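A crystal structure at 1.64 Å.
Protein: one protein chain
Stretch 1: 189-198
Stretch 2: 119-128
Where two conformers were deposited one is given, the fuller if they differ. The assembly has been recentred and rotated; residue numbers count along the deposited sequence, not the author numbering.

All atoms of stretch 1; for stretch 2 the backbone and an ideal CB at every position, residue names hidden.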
# COMPACT_ATOMS: atom_id res chain seq x y z
N GLU A 189 1.39 -10.66 -1.57
CA GLU A 189 2.30 -10.49 -2.69
C GLU A 189 3.47 -9.57 -2.33
O GLU A 189 4.62 -9.99 -2.39
CB GLU A 189 1.55 -9.96 -3.93
CG GLU A 189 2.45 -9.50 -5.11
CD GLU A 189 2.93 -10.65 -6.00
OE1 GLU A 189 2.73 -11.82 -5.62
OE2 GLU A 189 3.49 -10.37 -7.09
N ILE A 190 3.19 -8.33 -1.96
CA ILE A 190 4.25 -7.34 -1.81
C ILE A 190 5.19 -7.58 -0.62
O ILE A 190 6.35 -7.18 -0.64
CB ILE A 190 3.70 -5.89 -1.83
CG1 ILE A 190 2.84 -5.60 -0.59
CG2 ILE A 190 2.93 -5.63 -3.14
CD1 ILE A 190 2.19 -4.20 -0.64
N LEU A 191 4.71 -8.27 0.41
CA LEU A 191 5.57 -8.55 1.54
C LEU A 191 6.60 -9.63 1.21
O LEU A 191 7.56 -9.82 1.95
CB LEU A 191 4.76 -8.99 2.75
CG LEU A 191 3.90 -7.88 3.35
CD1 LEU A 191 3.10 -8.43 4.53
CD2 LEU A 191 4.77 -6.73 3.81
N ASN A 192 6.39 -10.30 0.08
CA ASN A 192 7.19 -11.48 -0.25
C ASN A 192 8.09 -11.33 -1.48
O ASN A 192 8.38 -12.29 -2.18
CB ASN A 192 6.28 -12.71 -0.39
CG ASN A 192 5.79 -13.23 0.96
OD1 ASN A 192 6.55 -13.85 1.71
ND2 ASN A 192 4.53 -12.96 1.28
N TYR A 193 8.54 -10.10 -1.73
CA TYR A 193 9.56 -9.90 -2.74
C TYR A 193 10.90 -9.72 -2.04
O TYR A 193 11.10 -8.73 -1.33
CB TYR A 193 9.26 -8.69 -3.61
CG TYR A 193 10.34 -8.41 -4.63
CD1 TYR A 193 10.56 -9.26 -5.71
CD2 TYR A 193 11.15 -7.28 -4.52
CE1 TYR A 193 11.56 -8.99 -6.65
CE2 TYR A 193 12.15 -7.02 -5.44
CZ TYR A 193 12.35 -7.87 -6.51
OH TYR A 193 13.35 -7.58 -7.43
N LYS A 194 11.81 -10.68 -2.22
CA LYS A 194 13.14 -10.63 -1.61
C LYS A 194 13.06 -10.40 -0.10
O LYS A 194 13.79 -9.57 0.44
CB LYS A 194 14.01 -9.56 -2.27
CG LYS A 194 14.23 -9.77 -3.76
CD LYS A 194 15.14 -10.97 -4.01
CE LYS A 194 16.42 -10.85 -3.23
NZ LYS A 194 17.47 -11.76 -3.76
N PHE A 195 12.15 -11.12 0.56
CA PHE A 195 11.90 -10.92 1.98
C PHE A 195 13.17 -10.95 2.81
O PHE A 195 13.30 -10.19 3.76
CB PHE A 195 10.94 -11.98 2.52
CG PHE A 195 10.94 -12.09 4.02
CD1 PHE A 195 10.20 -11.21 4.79
CD2 PHE A 195 11.66 -13.10 4.66
CE1 PHE A 195 10.21 -11.30 6.18
CE2 PHE A 195 11.67 -13.21 6.06
CZ PHE A 195 10.94 -12.31 6.81
N LYS A 196 14.10 -11.83 2.45
CA LYS A 196 15.28 -12.02 3.28
C LYS A 196 16.19 -10.79 3.39
O LYS A 196 17.01 -10.72 4.32
CB LYS A 196 16.06 -13.29 2.88
CG LYS A 196 15.31 -14.57 3.26
CD LYS A 196 16.22 -15.79 3.26
CE LYS A 196 16.82 -16.07 1.89
NZ LYS A 196 17.71 -17.28 1.93
N LEU A 197 16.02 -9.83 2.47
CA LEU A 197 16.79 -8.57 2.50
C LEU A 197 16.24 -7.56 3.50
O LEU A 197 16.96 -6.64 3.89
CB LEU A 197 16.96 -7.94 1.10
CG LEU A 197 17.81 -8.78 0.14
CD1 LEU A 197 17.97 -8.04 -1.18
CD2 LEU A 197 19.17 -9.11 0.76
N GLY A 198 15.00 -7.74 3.94
CA GLY A 198 14.45 -6.92 5.01
C GLY A 198 13.74 -5.64 4.60
O GLY A 198 13.18 -4.95 5.45
N UNK A 119 0.22 -2.03 -9.87
CA UNK A 119 1.28 -1.43 -9.05
C UNK A 119 1.83 -2.37 -7.98
O UNK A 119 2.91 -2.15 -7.41
CB UNK A 119 0.75 -0.16 -8.38
N UNK A 120 1.08 -3.44 -7.71
CA UNK A 120 1.41 -4.37 -6.66
C UNK A 120 2.03 -5.67 -7.17
O UNK A 120 2.43 -6.51 -6.38
CB UNK A 120 0.15 -4.68 -5.85
N UNK A 121 2.11 -5.83 -8.48
CA UNK A 121 2.78 -7.02 -9.02
C UNK A 121 4.28 -6.90 -8.69
O UNK A 121 4.90 -5.87 -8.97
CB UNK A 121 2.55 -7.15 -10.53
N UNK A 122 4.84 -7.94 -8.09
CA UNK A 122 6.27 -7.92 -7.75
C UNK A 122 7.11 -7.90 -9.02
O UNK A 122 6.70 -8.45 -10.05
CB UNK A 122 6.64 -9.13 -6.89
N UNK A 123 8.30 -7.30 -8.94
CA UNK A 123 9.23 -7.43 -10.06
C UNK A 123 9.51 -8.90 -10.29
O UNK A 123 9.45 -9.69 -9.35
CB UNK A 123 10.53 -6.66 -9.80
N UNK A 124 9.81 -9.27 -11.53
CA UNK A 124 10.13 -10.64 -11.87
C UNK A 124 11.62 -10.77 -12.15
O UNK A 124 12.06 -11.70 -12.82
CB UNK A 124 9.31 -11.10 -13.08
N UNK A 125 12.40 -9.82 -11.62
CA UNK A 125 13.85 -9.87 -11.69
C UNK A 125 14.40 -9.66 -10.29
O UNK A 125 13.66 -9.28 -9.38
CB UNK A 125 14.40 -8.82 -12.66
N UNK A 126 15.70 -9.87 -10.13
CA UNK A 126 16.33 -9.75 -8.82
C UNK A 126 16.66 -8.28 -8.57
O UNK A 126 16.63 -7.46 -9.48
CB UNK A 126 17.59 -10.62 -8.73
N UNK A 127 16.97 -7.97 -7.32
CA UNK A 127 17.41 -6.62 -6.96
C UNK A 127 18.83 -6.38 -7.46
O UNK A 127 19.72 -7.17 -7.18
CB UNK A 127 17.34 -6.41 -5.45
N UNK A 128 19.02 -5.31 -8.21
CA UNK A 128 20.33 -4.96 -8.76
C UNK A 128 20.99 -3.89 -7.90
O UNK A 128 22.20 -3.89 -7.70
CB UNK A 128 20.20 -4.48 -10.21

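At position 119, CA-to-CB points sideways and nothing of stretch 1 lies within 5.5 Å of the ideal CB. Stretch 1 sets no requirement, and the residue is Ala 119.

At position 120 the ideal CB is 4.0 Å from Ile 190 CG2, with CA-to-CB again sideways. An apolar side chain of almost any shape would suit that methyl. Phe 120 is deposited, its chi1 in the m well, and its CB packs 4.0 Å from Ile 190 CG2. The backbone contributes too: the O of 120 is 3.2 Å from Glu 189 CG.

Position 121 points away, its ideal CB 4.8 Å from Glu 189 OE2. The nearby carboxylate would favour a neutral or basic group if the chain turned back, but a chain leading outward could be nearly anything. The residue is Glu 121; its end does come nearer, placing OE2 3.7 Å from Glu 189 OE2, a close approach of like charges.

Position 122 faces stretch 1 directly. Its backbone N donates to Glu 189 OE2 (3.0 Å, 167°), which any residue except proline could do. The ideal CB lies 4.1 Å from Tyr 193 CD1, and the carbonyl O of Glu 189 is an acceptor close by, so a short polar side chain with a donor would fit well. Asn 122 supplies one: ND2 donates to Glu 189 O (2.9 Å, 161°). That carbonyl also accepts from Asn 192 N within stretch 1, so the amide joins an acceptor already in use at the turn. Tyr 193 CB packs 3.7 Å from Asn 122 CG.

Position 123 has phi -58° and psi 151°, compatible with proline, and its ideal CB is 3.8 Å from Tyr 193 OH. A compact apolar residue would suit the aromatic neighbour. Pro 123 lays its ring over one face: CD is 3.8 Å from the Tyr 193 ring centroid, 6° off the normal.

Position 124 points away into space free of stretch 1; it is Ser 124. Position 125 also points away and leaves the choice wide, but its carbonyl matters: Tyr 193 OH donates to Val 125 O at 2.6 Å, near the ring plane.

At 126 CA-to-CB points away, yet Lys 194 NZ is 5.1 Å from the ideal CB, so an acidic side chain able to turn back is favoured. Asp 126 does so, OD1 forming a salt bridge with Lys 194 NZ at 2.9 Å.

Position 127 points toward Lys 194 CG and Leu 197 CD1, inviting a branched or long aliphatic. Ile 127 CD1 reaches Leu 197 CD1 at 3.6 Å.

Position 128, Glu 128, is out of reach.

Stretch 2 (119-128) AFENPSVDIE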
# COMPACT_ATOMS: atom_id res chain seq x y z
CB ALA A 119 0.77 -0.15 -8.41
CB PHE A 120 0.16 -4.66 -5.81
CG PHE A 120 -0.40 -3.43 -5.16
CD1 PHE A 120 0.42 -2.61 -4.39
CD2 PHE A 120 -1.72 -3.07 -5.35
CE1 PHE A 120 -0.07 -1.46 -3.80
CE2 PHE A 120 -2.23 -1.91 -4.77
CZ PHE A 120 -1.40 -1.11 -3.99
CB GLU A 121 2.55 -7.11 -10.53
CG GLU A 121 3.20 -8.33 -11.21
CD GLU A 121 2.40 -9.62 -11.05
OE1 GLU A 121 1.16 -9.57 -11.22
OE2 GLU A 121 3.00 -10.68 -10.79
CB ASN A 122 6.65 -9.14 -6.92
CG ASN A 122 6.14 -9.08 -5.49
OD1 ASN A 122 5.78 -8.02 -4.98
ND2 ASN A 122 6.09 -10.24 -4.85
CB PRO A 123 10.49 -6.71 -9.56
CG PRO A 123 10.00 -5.76 -8.50
CD PRO A 123 8.84 -6.47 -7.84
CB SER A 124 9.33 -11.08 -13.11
OG SER A 124 9.30 -10.04 -14.08
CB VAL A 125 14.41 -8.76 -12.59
CG1 VAL A 125 14.06 -9.02 -14.06
CG2 VAL A 125 13.86 -7.40 -12.15
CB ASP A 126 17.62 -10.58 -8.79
CG ASP A 126 18.06 -10.95 -7.38
OD1 ASP A 126 17.45 -10.49 -6.39
OD2 ASP A 126 19.04 -11.71 -7.26
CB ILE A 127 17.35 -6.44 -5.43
CG1 ILE A 127 15.88 -6.41 -4.98
CG2 ILE A 127 18.07 -5.17 -4.99
CD1 ILE A 127 15.69 -6.46 -3.48
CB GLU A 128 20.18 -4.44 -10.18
CG GLU A 128 19.81 -5.50 -11.20
CD GLU A 128 21.01 -6.19 -11.81
OE1 GLU A 128 21.75 -5.53 -12.57
OE2 GLU A 128 21.22 -7.40 -11.54
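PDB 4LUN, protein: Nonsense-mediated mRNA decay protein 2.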